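Local coordinates for protein enzyme subtilase SubTY from Bacillus sp. TY145 (Bacillus sp., PDB 5FFN) that probably hydrolyses peptide bonds as a serine endopeptidase of the subtilisin family and carries bound calcium and sodium ions, at residues Arg210-Pro213 with Ala214-Gly217; Ile178-Pro181 with Gly182-Asn186; Gln275-Thr278 with Glu279-Arg283; Asn195-Asn199 with Gly200-Val204. One frame throughout, in Å; residues are numbered along the deposited sequence.

Interaction 1 of 4, residues Arg210-Pro213 with Ala214-Gly217. With CA (calcium ion), chain C.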
ATOM      1  N   ARG A 210      12.626  -5.781  -1.736  1.00 12.43           N
ATOM      2  CA  ARG A 210      13.683  -5.080  -2.495  1.00 11.79           C
ATOM      3  C   ARG A 210      13.492  -5.259  -3.993  1.00 11.50           C
ATOM      4  O   ARG A 210      13.059  -6.288  -4.428  1.00 11.82           O
ATOM      5  CB  ARG A 210      15.072  -5.588  -2.109  1.00 11.52           C
ATOM      6  CG  ARG A 210      15.751  -4.849  -0.962  1.00 10.86           C
ATOM      7  CD  ARG A 210      14.963  -4.882   0.353  1.00 12.58           C
ATOM      8  NE  ARG A 210      15.711  -4.167   1.407  1.00 13.42           N
ATOM      9  CZ  ARG A 210      15.269  -3.878   2.620  1.00 14.64           C
ATOM     10  NH1 ARG A 210      14.035  -4.222   2.994  1.00 13.86           N
ATOM     11  NH2 ARG A 210      16.077  -3.230   3.490  1.00 13.98           N
ATOM     12  N   GLY A 211      13.842  -4.228  -4.753  1.00 12.94           N
ATOM     13  CA  GLY A 211      13.878  -4.285  -6.202  1.00 11.89           C
ATOM     14  C   GLY A 211      15.063  -5.078  -6.724  1.00 13.67           C
ATOM     15  O   GLY A 211      15.822  -5.692  -5.976  1.00 13.09           O
ATOM     16  N   ASN A 212      15.204  -5.039  -8.034  1.00 13.47           N
ATOM     17  CA  ASN A 212      16.240  -5.763  -8.737  1.00 14.39           C
ATOM     18  C   ASN A 212      17.549  -4.939  -8.671  1.00 14.14           C
ATOM     19  O   ASN A 212      17.659  -3.882  -9.291  1.00 13.49           O
ATOM     20  CB  ASN A 212      15.773  -5.965 -10.186  1.00 15.00           C
ATOM     21  CG  ASN A 212      16.790  -6.723 -11.040  1.00 16.47           C
ATOM     22  OD1 ASN A 212      17.817  -7.164 -10.537  1.00 19.42           O
ATOM     23  ND2 ASN A 212      16.460  -6.932 -12.312  1.00 20.03           N
ATOM     24  N   PRO A 213      18.599  -5.461  -7.987  1.00 15.80           N
ATOM     25  CA  PRO A 213      19.856  -4.665  -7.942  1.00 16.65           C
ATOM     26  C   PRO A 213      20.399  -4.265  -9.319  1.00 17.05           C
ATOM     27  O   PRO A 213      20.910  -3.145  -9.464  1.00 17.76           O
ATOM     28  CB  PRO A 213      20.820  -5.583  -7.179  1.00 17.88           C
ATOM     29  CG  PRO A 213      19.923  -6.430  -6.350  1.00 16.96           C
ATOM     30  CD  PRO A 213      18.770  -6.738  -7.271  1.00 16.14           C
ATOM     31  N   ALA A 214      20.170  -5.130 -10.315  1.00 17.53           N
ATOM     32  CA  ALA A 214      20.674  -4.971 -11.693  1.00 18.07           C
ATOM     33  C   ALA A 214      20.156  -3.717 -12.358  1.00 17.85           C
ATOM     34  O   ALA A 214      20.817  -3.191 -13.252  1.00 17.92           O
ATOM     35  CB  ALA A 214      20.298  -6.181 -12.542  1.00 18.12           C
ATOM     36  N   THR A 215      19.006  -3.196 -11.914  1.00 17.12           N
ATOM     37  CA  THR A 215      18.398  -2.043 -12.585  1.00 16.45           C
ATOM     38  C   THR A 215      18.155  -0.838 -11.675  1.00 16.38           C
ATOM     39  O   THR A 215      17.502   0.106 -12.072  1.00 15.73           O
ATOM     40  CB  THR A 215      17.071  -2.453 -13.300  1.00 17.78           C
ATOM     41  OG1 THR A 215      16.132  -3.046 -12.363  1.00 14.73           O
ATOM     42  CG2 THR A 215      17.377  -3.421 -14.388  1.00 17.12           C
ATOM     43  N   ALA A 216      18.730  -0.863 -10.486  1.00 15.09           N
ATOM     44  CA  ALA A 216      18.687   0.274  -9.574  1.00 16.50           C
ATOM     45  C   ALA A 216      19.940   1.112  -9.757  1.00 17.88           C
ATOM     46  O   ALA A 216      21.024   0.546  -9.920  1.00 20.97           O
ATOM     47  CB  ALA A 216      18.603  -0.195  -8.105  1.00 16.31           C
ATOM     48  N   GLY A 217      19.806   2.424  -9.690  1.00 17.61           N
ATOM     49  CA  GLY A 217      20.939   3.338  -9.774  1.00 17.91           C
ATOM     50  C   GLY A 217      20.785   4.360 -10.887  1.00 18.51           C
ATOM     51  O   GLY A 217      21.467   5.421 -10.879  1.00 19.68           O
TER
HETATM   52 CA    CA C 401      15.945   1.604 -12.808  1.00 13.81          CA
HETATM   53  O   HOH W   1      14.469  -4.918 -13.267  1.00 16.86           O
HETATM   54  O   HOH W   2      22.741  -1.590 -11.180  1.00 29.14           O
HETATM   55  O   HOH W   3      15.782   2.605 -10.728  1.00 11.14           O
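The backbone amide of T215 reaches back to the carbonyl of N212, with N to O at 3.0 Å and an N-H...O angle of 164°, closing a single turn of 3-10 character over P213 and A214. N212 takes part through its carbonyl and both ends of its side-chain amide. Its CG stands anti to the backbone N (chi1 180°), which brings OD1 round to the amide N of A214 at 3.1 Å. This is an Asx turn, and the donor lies well above the amide plane of the asparagine. Proline suits the middle of it, having a backbone already bent and no N-H to satisfy. N212 ND2 gives a hydrogen to a water, 3.0 Å away, which in turn donates to T215 OG1 at 2.7 Å. A further, weak bond runs from A216 N to P213 O. Small A214 fits beside OD1, its CB 3.3 Å from that atom. The turn leaves T215 O pointing at a calcium ion, 2.3 Å away, whose other ligands are D218, I220, Q222, D225 and a water. The backbone and asparagine bonds are consistent with holding T215 O in place for the metal, and the bound cation would probably polarise that peptide group.

Interaction 2 of 4, residues Ile178-Pro181 with Gly182-Asn186. With NA (sodium ion), chain E.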
ATOM      1  N   ILE A 178      10.587  -7.728  -4.773  1.00 12.32           N
ATOM      2  CA  ILE A 178       9.466  -6.817  -5.113  1.00 10.94           C
ATOM      3  C   ILE A 178       8.307  -7.632  -5.702  1.00 10.75           C
ATOM      4  O   ILE A 178       8.530  -8.568  -6.482  1.00 11.10           O
ATOM      5  CB  ILE A 178       9.962  -5.681  -6.070  1.00 11.43           C
ATOM      6  CG1 ILE A 178       8.889  -4.598  -6.279  1.00 11.69           C
ATOM      7  CG2 ILE A 178      10.417  -6.253  -7.391  1.00 10.40           C
ATOM      8  CD1 ILE A 178       9.395  -3.383  -7.120  1.00 11.63           C
ATOM      9  N   GLY A 179       7.088  -7.307  -5.313  1.00  9.83           N
ATOM     10  CA  GLY A 179       5.883  -7.910  -5.910  1.00 10.62           C
ATOM     11  C   GLY A 179       5.098  -6.942  -6.799  1.00 10.21           C
ATOM     12  O   GLY A 179       5.582  -5.870  -7.200  1.00  8.92           O
ATOM     13  N   PHE A 180       3.909  -7.380  -7.135  1.00 10.71           N
ATOM     14  CA  PHE A 180       3.064  -6.780  -8.166  1.00 10.26           C
ATOM     15  C   PHE A 180       1.651  -6.580  -7.612  1.00 10.38           C
ATOM     16  O   PHE A 180       1.156  -7.436  -6.881  1.00 10.96           O
ATOM     17  CB  PHE A 180       3.056  -7.687  -9.419  1.00 11.37           C
ATOM     18  CG  PHE A 180       4.408  -7.796 -10.039  1.00 11.16           C
ATOM     19  CD1 PHE A 180       5.330  -8.729  -9.544  1.00 11.10           C
ATOM     20  CD2 PHE A 180       4.809  -6.901 -11.035  1.00 12.23           C
ATOM     21  CE1 PHE A 180       6.635  -8.773 -10.071  1.00 13.61           C
ATOM     22  CE2 PHE A 180       6.099  -6.956 -11.568  1.00 13.68           C
ATOM     23  CZ  PHE A 180       7.008  -7.888 -11.075  1.00 14.01           C
ATOM     24  N   PRO A 181       0.970  -5.501  -8.025  1.00  9.66           N
ATOM     25  CA  PRO A 181       1.372  -4.599  -9.128  1.00  9.61           C
ATOM     26  C   PRO A 181       2.435  -3.544  -8.886  1.00 10.45           C
ATOM     27  O   PRO A 181       2.774  -2.833  -9.826  1.00  9.27           O
ATOM     28  CB  PRO A 181       0.025  -3.898  -9.481  1.00 10.14           C
ATOM     29  CG  PRO A 181      -0.648  -3.848  -8.228  1.00 11.42           C
ATOM     30  CD  PRO A 181      -0.366  -5.145  -7.521  1.00  9.79           C
ATOM     31  N   GLY A 182       2.934  -3.392  -7.654  1.00 10.50           N
ATOM     32  CA  GLY A 182       3.986  -2.415  -7.377  1.00 11.11           C
ATOM     33  C   GLY A 182       5.116  -2.409  -8.390  1.00 11.01           C
ATOM     34  O   GLY A 182       5.509  -1.345  -8.873  1.00 10.78           O
ATOM     35  N   GLY A 183       5.622  -3.613  -8.716  1.00 10.16           N
ATOM     36  CA  GLY A 183       6.746  -3.814  -9.620  1.00 11.06           C
ATOM     37  C   GLY A 183       6.495  -3.537 -11.098  1.00 11.01           C
ATOM     38  O   GLY A 183       7.424  -3.652 -11.916  1.00 10.40           O
ATOM     39  N   LEU A 184       5.268  -3.167 -11.453  1.00 10.88           N
ATOM     40  CA  LEU A 184       4.954  -2.788 -12.847  1.00 11.30           C
ATOM     41  C   LEU A 184       5.556  -1.443 -13.210  1.00 10.44           C
ATOM     42  O   LEU A 184       5.638  -0.530 -12.371  1.00 10.18           O
ATOM     43  CB  LEU A 184       3.464  -2.763 -13.108  1.00 10.48           C
ATOM     44  CG  LEU A 184       2.763  -4.093 -12.868  1.00 12.44           C
ATOM     45  CD1 LEU A 184       1.245  -3.874 -12.879  1.00 12.66           C
ATOM     46  CD2 LEU A 184       3.222  -5.172 -13.899  1.00 14.83           C
ATOM     47  N   VAL A 185       5.885  -1.265 -14.484  1.00 10.92           N
ATOM     48  CA  VAL A 185       6.511  -0.012 -14.898  1.00 11.34           C
ATOM     49  C   VAL A 185       5.624   1.204 -14.664  1.00 10.63           C
ATOM     50  O   VAL A 185       6.105   2.287 -14.356  1.00 11.48           O
ATOM     51  CB  VAL A 185       7.005  -0.069 -16.387  1.00 11.96           C
ATOM     52  CG1 VAL A 185       5.887  -0.221 -17.263  1.00 15.98           C
ATOM     53  CG2 VAL A 185       7.680   1.237 -16.748  1.00 15.74           C
ATOM     54  N   ASN A 186       4.318   1.003 -14.787  1.00 10.71           N
ATOM     55  CA  ASN A 186       3.354   2.078 -14.701  1.00 11.91           C
ATOM     56  C   ASN A 186       2.662   2.214 -13.341  1.00 11.68           C
ATOM     57  O   ASN A 186       1.667   2.917 -13.212  1.00 11.69           O
ATOM     58  CB  ASN A 186       2.334   1.956 -15.848  1.00 12.94           C
ATOM     59  CG  ASN A 186       2.965   2.228 -17.229  1.00 15.16           C
ATOM     60  OD1 ASN A 186       3.854   3.031 -17.338  1.00 18.51           O
ATOM     61  ND2 ASN A 186       2.474   1.572 -18.243  1.00 20.06           N
TER
HETATM   62 NA    NA E 403       6.589   0.033 -10.385  1.00 10.15          NA
HETATM   63  O   HOH W   4       8.641  -0.924 -10.820  1.00 10.14           O
HETATM   64  O   HOH W   5       7.949   1.657  -9.282  1.00  8.32           O
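G183 is gripped on its crowded side by three residues three to five positions earlier. Its amide N donates to G179 O at 2.7 Å, in the carbonyl plane but bent (141° at the hydrogen). I178 CD1 rests 3.7 Å from G183 CA, and F180 CE2 lies 3.5 Å from G183 C. Glycine fits here because G179 O and the phenylalanine ring occupy the space a beta carbon would need. A cis peptide before P181 kinks the chain, and a type I turn follows, closed by L184 N to P181 O at 3.0 Å. L184 then spreads its two methyls: a chi1 of -59° swings the branch back beside the backbone N, where CD2 meets the edge of the F180 ring at 3.7 Å and CD1 touches P181 CB at 3.6 Å. The far side is wetter. There G182 O and L184 O, each 2.3 Å from a sodium ion, share it with two waters and the carbonyl of A187. The segment lies in the loop between strand 163-167 and strand 188-194; helix 148-159 packs on P181 and L184 through I150, A151 and V154, and G179 bonds through its backbone to A168.

Interaction 3 of 4, residues Gln275-Thr278 with Glu279-Arg283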
ATOM      1  N   GLN A 275       3.077  14.062 -14.818  1.00 10.78           N
ATOM      2  CA  GLN A 275       3.818  15.186 -14.207  1.00 10.81           C
ATOM      3  C   GLN A 275       3.831  15.078 -12.657  1.00 10.84           C
ATOM      4  O   GLN A 275       4.861  15.307 -12.031  1.00  9.82           O
ATOM      5  CB  GLN A 275       3.212  16.540 -14.590  1.00 11.14           C
ATOM      6  CG  GLN A 275       3.393  16.994 -16.050  1.00 11.56           C
ATOM      7  CD  GLN A 275       2.648  18.309 -16.270  1.00 13.20           C
ATOM      8  OE1 GLN A 275       1.422  18.350 -16.143  1.00 14.22           O
ATOM      9  NE2 GLN A 275       3.389  19.403 -16.550  1.00 11.92           N
ATOM     10  N   LEU A 276       2.688  14.664 -12.096  1.00  9.84           N
ATOM     11  CA  LEU A 276       2.557  14.433 -10.645  1.00 10.29           C
ATOM     12  C   LEU A 276       3.554  13.333 -10.221  1.00 10.97           C
ATOM     13  O   LEU A 276       4.278  13.474  -9.227  1.00 10.44           O
ATOM     14  CB  LEU A 276       1.105  14.079 -10.293  1.00 10.12           C
ATOM     15  CG  LEU A 276       0.853  13.662  -8.846  1.00  8.98           C
ATOM     16  CD1 LEU A 276       1.231  14.771  -7.908  1.00  8.64           C
ATOM     17  CD2 LEU A 276      -0.588  13.265  -8.689  1.00 10.94           C
ATOM     18  N   ARG A 277       3.593  12.247 -10.976  1.00  9.14           N
ATOM     19  CA  ARG A 277       4.500  11.142 -10.694  1.00 11.25           C
ATOM     20  C   ARG A 277       5.950  11.607 -10.746  1.00 11.39           C
ATOM     21  O   ARG A 277       6.772  11.214  -9.909  1.00 11.37           O
ATOM     22  CB  ARG A 277       4.312  10.028 -11.722  1.00 10.55           C
ATOM     23  CG  ARG A 277       5.192   8.838 -11.478  1.00 12.41           C
ATOM     24  CD  ARG A 277       4.872   7.710 -12.377  1.00 11.86           C
ATOM     25  NE  ARG A 277       5.687   6.529 -12.087  1.00 12.76           N
ATOM     26  CZ  ARG A 277       5.684   5.425 -12.826  1.00 13.83           C
ATOM     27  NH1 ARG A 277       4.960   5.341 -13.930  1.00 14.23           N
ATOM     28  NH2 ARG A 277       6.411   4.389 -12.462  1.00 13.15           N
ATOM     29  N   THR A 278       6.253  12.449 -11.746  1.00 11.63           N
ATOM     30  CA  THR A 278       7.603  12.962 -11.925  1.00 12.06           C
ATOM     31  C   THR A 278       8.021  13.809 -10.724  1.00 10.63           C
ATOM     32  O   THR A 278       9.175  13.780 -10.311  1.00 10.52           O
ATOM     33  CB  THR A 278       7.668  13.778 -13.246  1.00 12.68           C
ATOM     34  OG1 THR A 278       7.493  12.854 -14.315  1.00 17.19           O
ATOM     35  CG2 THR A 278       8.957  14.493 -13.432  1.00 16.54           C
ATOM     36  N   GLU A 279       7.092  14.580 -10.204  1.00 10.36           N
ATOM     37  CA  GLU A 279       7.359  15.466  -9.078  1.00 10.75           C
ATOM     38  C   GLU A 279       7.476  14.640  -7.778  1.00 10.54           C
ATOM     39  O   GLU A 279       8.272  14.981  -6.913  1.00  9.68           O
ATOM     40  CB  GLU A 279       6.309  16.558  -9.012  1.00 13.09           C
ATOM     41  CG  GLU A 279       6.309  17.396  -7.803  1.00 13.41           C
ATOM     42  CD  GLU A 279       7.562  18.231  -7.534  1.00 11.63           C
ATOM     43  OE1 GLU A 279       8.596  18.195  -8.236  1.00 11.01           O
ATOM     44  OE2 GLU A 279       7.522  18.911  -6.498  1.00 13.30           O
ATOM     45  N   LEU A 280       6.732  13.546  -7.659  1.00 10.29           N
ATOM     46  CA  LEU A 280       7.015  12.588  -6.556  1.00 10.09           C
ATOM     47  C   LEU A 280       8.460  12.075  -6.606  1.00 10.40           C
ATOM     48  O   LEU A 280       9.154  11.992  -5.579  1.00 10.40           O
ATOM     49  CB  LEU A 280       6.011  11.417  -6.517  1.00 11.75           C
ATOM     50  CG  LEU A 280       4.581  11.720  -6.090  1.00 13.03           C
ATOM     51  CD1 LEU A 280       3.678  10.478  -6.395  1.00 16.92           C
ATOM     52  CD2 LEU A 280       4.521  12.101  -4.606  1.00 14.73           C
ATOM     53  N   GLN A 281       8.912  11.728  -7.799  1.00  9.57           N
ATOM     54  CA  GLN A 281      10.260  11.277  -8.002  1.00 10.85           C
ATOM     55  C   GLN A 281      11.253  12.400  -7.645  1.00  9.78           C
ATOM     56  O   GLN A 281      12.255  12.145  -6.978  1.00 10.70           O
ATOM     57  CB  GLN A 281      10.419  10.828  -9.437  1.00 10.34           C
ATOM     58  CG  GLN A 281       9.555   9.598  -9.791  1.00 11.91           C
ATOM     59  CD  GLN A 281       9.613   9.261 -11.282  1.00 14.19           C
ATOM     60  OE1 GLN A 281      10.228  10.011 -12.038  1.00 14.86           O
ATOM     61  NE2 GLN A 281       8.935   8.167 -11.714  1.00 10.58           N
ATOM     62  N   ASN A 282      10.971  13.642  -8.092  1.00 10.32           N
ATOM     63  CA  ASN A 282      11.889  14.786  -7.855  1.00  9.94           C
ATOM     64  C   ASN A 282      12.018  15.018  -6.349  1.00 10.30           C
ATOM     65  O   ASN A 282      13.122  15.154  -5.832  1.00 11.42           O
ATOM     66  CB  ASN A 282      11.380  16.080  -8.506  1.00 10.22           C
ATOM     67  CG  ASN A 282      11.365  16.032 -10.024  1.00 11.69           C
ATOM     68  OD1 ASN A 282      12.082  15.235 -10.660  1.00 14.13           O
ATOM     69  ND2 ASN A 282      10.565  16.886 -10.608  1.00 11.11           N
ATOM     70  N   ARG A 283      10.885  14.986  -5.671  1.00  8.98           N
ATOM     71  CA  ARG A 283      10.837  15.179  -4.208  1.00 10.76           C
ATOM     72  C   ARG A 283      11.585  14.056  -3.495  1.00 10.18           C
ATOM     73  O   ARG A 283      12.257  14.293  -2.481  1.00 11.40           O
ATOM     74  CB  ARG A 283       9.404  15.262  -3.715  1.00 10.37           C
ATOM     75  CG  ARG A 283       8.715  16.621  -4.050  1.00 11.96           C
ATOM     76  CD  ARG A 283       7.322  16.615  -3.527  1.00 12.65           C
ATOM     77  NE  ARG A 283       6.599  17.854  -3.875  1.00 13.79           N
ATOM     78  CZ  ARG A 283       5.733  18.485  -3.085  1.00 14.78           C
ATOM     79  NH1 ARG A 283       5.490  18.086  -1.854  1.00 16.04           N
ATOM     80  NH2 ARG A 283       5.089  19.547  -3.534  1.00 14.09           N
TER
HETATM   81  O   HOH W   6       9.149  10.919 -14.769  1.00 27.09           O
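R277 and Q281, one helical turn apart, bring their polar ends together, R277 NE and Q281 NE2 being 3.7 Å from each other with the guanidinium and amide planes 69° apart. Both donors share one acceptor: E227 OE2 takes a salt bridge from R277 NE and a hydrogen bond from Q281 NE2. The arginine reaches that far because its chain is fully extended from CG to NE. The other end of the glutamine amide looks towards T278: a water donates to T278 OG1 at 2.6 Å and to Q281 OE1 at 3.1 Å, while T278 OG1 is also bonded to S274 O, as threonine hydroxyls in helices often are to the preceding turn. On another side E279 bends at chi2 so that OE2 meets R283 NE at 3.0 Å, a salt bridge that is nearly straight (168°). Its second oxygen, OE1, takes a weak bond from N282 ND2. Beneath these links the backbone supplies regular i to i+4 bonds, among them L280 N to L276 O at 2.9 Å and Q281 N to R277 O at 3.0 Å. L276 and L280, apolar and buried, pack on I264 of helix 250-267, L276 also on W265. I221 of a neighbouring loop meets both R277 and Q281. The result is an amphipathic helix, the last of the chain, with one i to i+4 pair, E279-R283, on a partly exposed flank, R277 and Q281 turned to E227, and leucines against the body of the subtilase fold.

Interaction 4 of 4, residues Asn195-Asn199 with Gly200-Val204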
ATOM      1  N   ASN A 195      10.613   4.005  11.842  1.00 15.02           N
ATOM      2  CA  ASN A 195      10.991   5.245  12.496  1.00 15.11           C
ATOM      3  C   ASN A 195      12.297   5.069  13.274  1.00 15.75           C
ATOM      4  O   ASN A 195      12.305   5.150  14.520  1.00 15.84           O
ATOM      5  CB  ASN A 195       9.889   5.735  13.384  1.00 15.47           C
ATOM      6  CG  ASN A 195      10.109   7.163  13.889  1.00 15.28           C
ATOM      7  OD1 ASN A 195      10.929   7.906  13.327  1.00 14.10           O
ATOM      8  ND2 ASN A 195       9.379   7.556  14.945  1.00 12.88           N
ATOM      9  N   VAL A 196      13.369   4.814  12.531  1.00 15.69           N
ATOM     10  CA  VAL A 196      14.722   4.617  13.028  1.00 16.60           C
ATOM     11  C   VAL A 196      15.665   5.290  12.044  1.00 17.10           C
ATOM     12  O   VAL A 196      15.420   5.252  10.820  1.00 16.73           O
ATOM     13  CB  VAL A 196      15.113   3.134  13.090  1.00 17.26           C
ATOM     14  CG1 VAL A 196      16.546   2.967  13.504  1.00 18.38           C
ATOM     15  CG2 VAL A 196      14.110   2.323  13.970  1.00 17.10           C
ATOM     16  N   GLN A 197      16.734   5.897  12.572  1.00 17.19           N
ATOM     17  CA  GLN A 197      17.765   6.524  11.754  1.00 16.68           C
ATOM     18  C   GLN A 197      18.976   5.624  11.611  1.00 17.72           C
ATOM     19  O   GLN A 197      19.415   4.938  12.557  1.00 18.04           O
ATOM     20  CB  GLN A 197      18.186   7.865  12.329  1.00 16.93           C
ATOM     21  CG  GLN A 197      17.071   8.858  12.513  1.00 16.56           C
ATOM     22  CD  GLN A 197      16.494   9.351  11.182  1.00 17.64           C
ATOM     23  OE1 GLN A 197      17.233   9.927  10.352  1.00 14.14           O
ATOM     24  NE2 GLN A 197      15.194   9.105  10.968  1.00 15.79           N
ATOM     25  N   GLN A 198      19.452   5.523  10.383  1.00 17.42           N
ATOM     26  CA  GLN A 198      20.669   4.795  10.093  1.00 17.79           C
ATOM     27  C   GLN A 198      21.350   5.449   8.924  1.00 17.58           C
ATOM     28  O   GLN A 198      20.716   5.839   7.930  1.00 16.32           O
ATOM     29  CB  GLN A 198      20.404   3.326   9.851  1.00 17.94           C
ATOM     30  CG  GLN A 198      21.655   2.570   9.601  1.00 19.46           C
ATOM     31  CD  GLN A 198      21.458   1.103   9.270  1.00 23.77           C
ATOM     32  OE1 GLN A 198      20.564   0.713   8.510  1.00 24.88           O
ATOM     33  NE2 GLN A 198      22.323   0.270   9.836  1.00 28.43           N
ATOM     34  N   ASN A 199      22.659   5.614   9.058  1.00 17.93           N
ATOM     35  CA  ASN A 199      23.434   6.350   8.058  1.00 19.13           C
ATOM     36  C   ASN A 199      22.920   7.729   7.731  1.00 19.54           C
ATOM     37  O   ASN A 199      23.026   8.188   6.566  1.00 19.87           O
ATOM     38  CB  ASN A 199      23.571   5.526   6.762  1.00 19.36           C
ATOM     39  CG  ASN A 199      24.239   4.220   6.984  1.00 21.21           C
ATOM     40  OD1 ASN A 199      25.258   4.138   7.677  1.00 21.83           O
ATOM     41  ND2 ASN A 199      23.699   3.177   6.387  1.00 23.52           N
ATOM     42  N   GLY A 200      22.395   8.405   8.748  1.00 18.89           N
ATOM     43  CA  GLY A 200      21.934   9.785   8.632  1.00 18.99           C
ATOM     44  C   GLY A 200      20.552   9.995   8.045  1.00 18.40           C
ATOM     45  O   GLY A 200      20.122  11.122   7.849  1.00 18.63           O
ATOM     46  N   THR A 201      19.829   8.913   7.786  1.00 16.77           N
ATOM     47  CA  THR A 201      18.497   9.022   7.210  1.00 16.28           C
ATOM     48  C   THR A 201      17.558   8.045   7.879  1.00 15.21           C
ATOM     49  O   THR A 201      17.995   7.185   8.631  1.00 14.08           O
ATOM     50  CB  THR A 201      18.514   8.717   5.644  1.00 15.87           C
ATOM     51  OG1 THR A 201      18.640   7.313   5.384  1.00 16.42           O
ATOM     52  CG2 THR A 201      19.638   9.423   4.956  1.00 16.34           C
ATOM     53  N   TYR A 202      16.270   8.141   7.551  1.00 15.10           N
ATOM     54  CA  TYR A 202      15.370   7.044   7.842  1.00 14.39           C
ATOM     55  C   TYR A 202      15.886   5.723   7.298  1.00 14.08           C
ATOM     56  O   TYR A 202      16.622   5.670   6.311  1.00 13.76           O
ATOM     57  CB  TYR A 202      13.967   7.311   7.296  1.00 14.74           C
ATOM     58  CG  TYR A 202      13.196   8.310   8.097  1.00 12.41           C
ATOM     59  CD1 TYR A 202      12.496   7.942   9.260  1.00 13.37           C
ATOM     60  CD2 TYR A 202      13.189   9.623   7.727  1.00 13.74           C
ATOM     61  CE1 TYR A 202      11.797   8.886  10.005  1.00 13.43           C
ATOM     62  CE2 TYR A 202      12.487  10.577   8.451  1.00 15.11           C
ATOM     63  CZ  TYR A 202      11.789  10.211   9.589  1.00 11.99           C
ATOM     64  OH  TYR A 202      11.088  11.215  10.238  1.00 13.78           O
ATOM     65  N   ARG A 203      15.476   4.643   7.962  1.00 13.91           N
ATOM     66  CA  ARG A 203      15.877   3.303   7.627  1.00 12.96           C
ATOM     67  C   ARG A 203      14.732   2.531   6.970  1.00 12.20           C
ATOM     68  O   ARG A 203      13.602   2.539   7.476  1.00 12.01           O
ATOM     69  CB  ARG A 203      16.299   2.568   8.931  1.00 13.86           C
ATOM     70  CG  ARG A 203      16.811   1.200   8.687  1.00 14.98           C
ATOM     71  CD  ARG A 203      17.443   0.600   9.975  1.00 16.43           C
ATOM     72  NE  ARG A 203      18.169  -0.610   9.636  1.00 17.10           N
ATOM     73  CZ  ARG A 203      17.633  -1.822   9.519  1.00 17.34           C
ATOM     74  NH1 ARG A 203      16.344  -2.011   9.720  1.00 16.14           N
ATOM     75  NH2 ARG A 203      18.393  -2.843   9.156  1.00 18.51           N
ATOM     76  N   VAL A 204      15.018   1.870   5.848  1.00 11.87           N
ATOM     77  CA  VAL A 204      14.092   0.920   5.261  1.00 11.23           C
ATOM     78  C   VAL A 204      13.878  -0.252   6.231  1.00 11.88           C
ATOM     79  O   VAL A 204      14.870  -0.850   6.714  1.00 11.30           O
ATOM     80  CB  VAL A 204      14.596   0.408   3.898  1.00 11.88           C
ATOM     81  CG1 VAL A 204      13.583  -0.554   3.261  1.00 11.56           C
ATOM     82  CG2 VAL A 204      14.845   1.597   2.965  1.00 13.28           C
TER
HETATM   83  O   HOH W   7       9.717  10.200  12.291  1.00 15.53           O
HETATM   84  O   HOH W   8      21.172  -2.540   8.432  1.00 31.48           O
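R203 and Q198 cross at a slant where the two strands meet, and R203 NE donates to Q198 OE1 at 3.0 Å. NE stands well above the amide plane of the glutamine, and the bond is also bent at the hydrogen, 141°. Both chains are stretched out, and a chi1 of -178° carries the Q198 amide across to the arginine. A water accepts from R203 NH2 at 2.9 Å and, weakly, from Q198 NE2. Glutamine suits the place because its oxygen also takes the amide of G292, while the long arginine forms salt bridges with E194 and D206. Y202 is the third main contributor. Its ring edge faces N195, with CE1 3.6 Å from N195 OD1, and a water lies between that oxygen and the tyrosine hydroxyl, which also bonds S13; the end of Q197 lies over one ring face. Y307 meets the ring edge-to-face, so a flat aromatic is well placed here. Between these residues the backbone pairs Q198 with T201 as a hydrogen-bonded antiparallel pair: Q198 N to T201 O is 2.8 Å and T201 N to Q198 O 3.2 Å. Beyond that pair the strands twist apart quickly, their short axes at 103° and the R203 N to V196 O bond weak. N199 and G200 both have positive phi, which asparagine and glycine accept readily. T201 OG1 and N199 ND2 bond K290, joining the tip to the loop that binds a calcium ion through D288 and I289. An Asn-Gly type I' turn between antiparallel strands is a classic two-residue beta hairpin.

How the interactions relate
Interactions 2, 4, 1 and 3 follow in that order along the chain, and three pairs of them touch. R210 O meets I178 N at 2.9 Å, a probable hydrogen bond that couples the calcium turn of interaction 1 to the sodium loop of interaction 2. V185 O, from that loop, accepts from R277 NH2 at 2.8 Å, linking it to the helix of interaction 3. The hairpin of interaction 4 reaches interaction 1 by packing, R210 NH2 against V204 CG1 at 3.7 Å. Interactions 1 and 2 have centres about 13 Å apart. None contains the presumed catalytic aspartate, histidine or serine; two hold metal ligands instead.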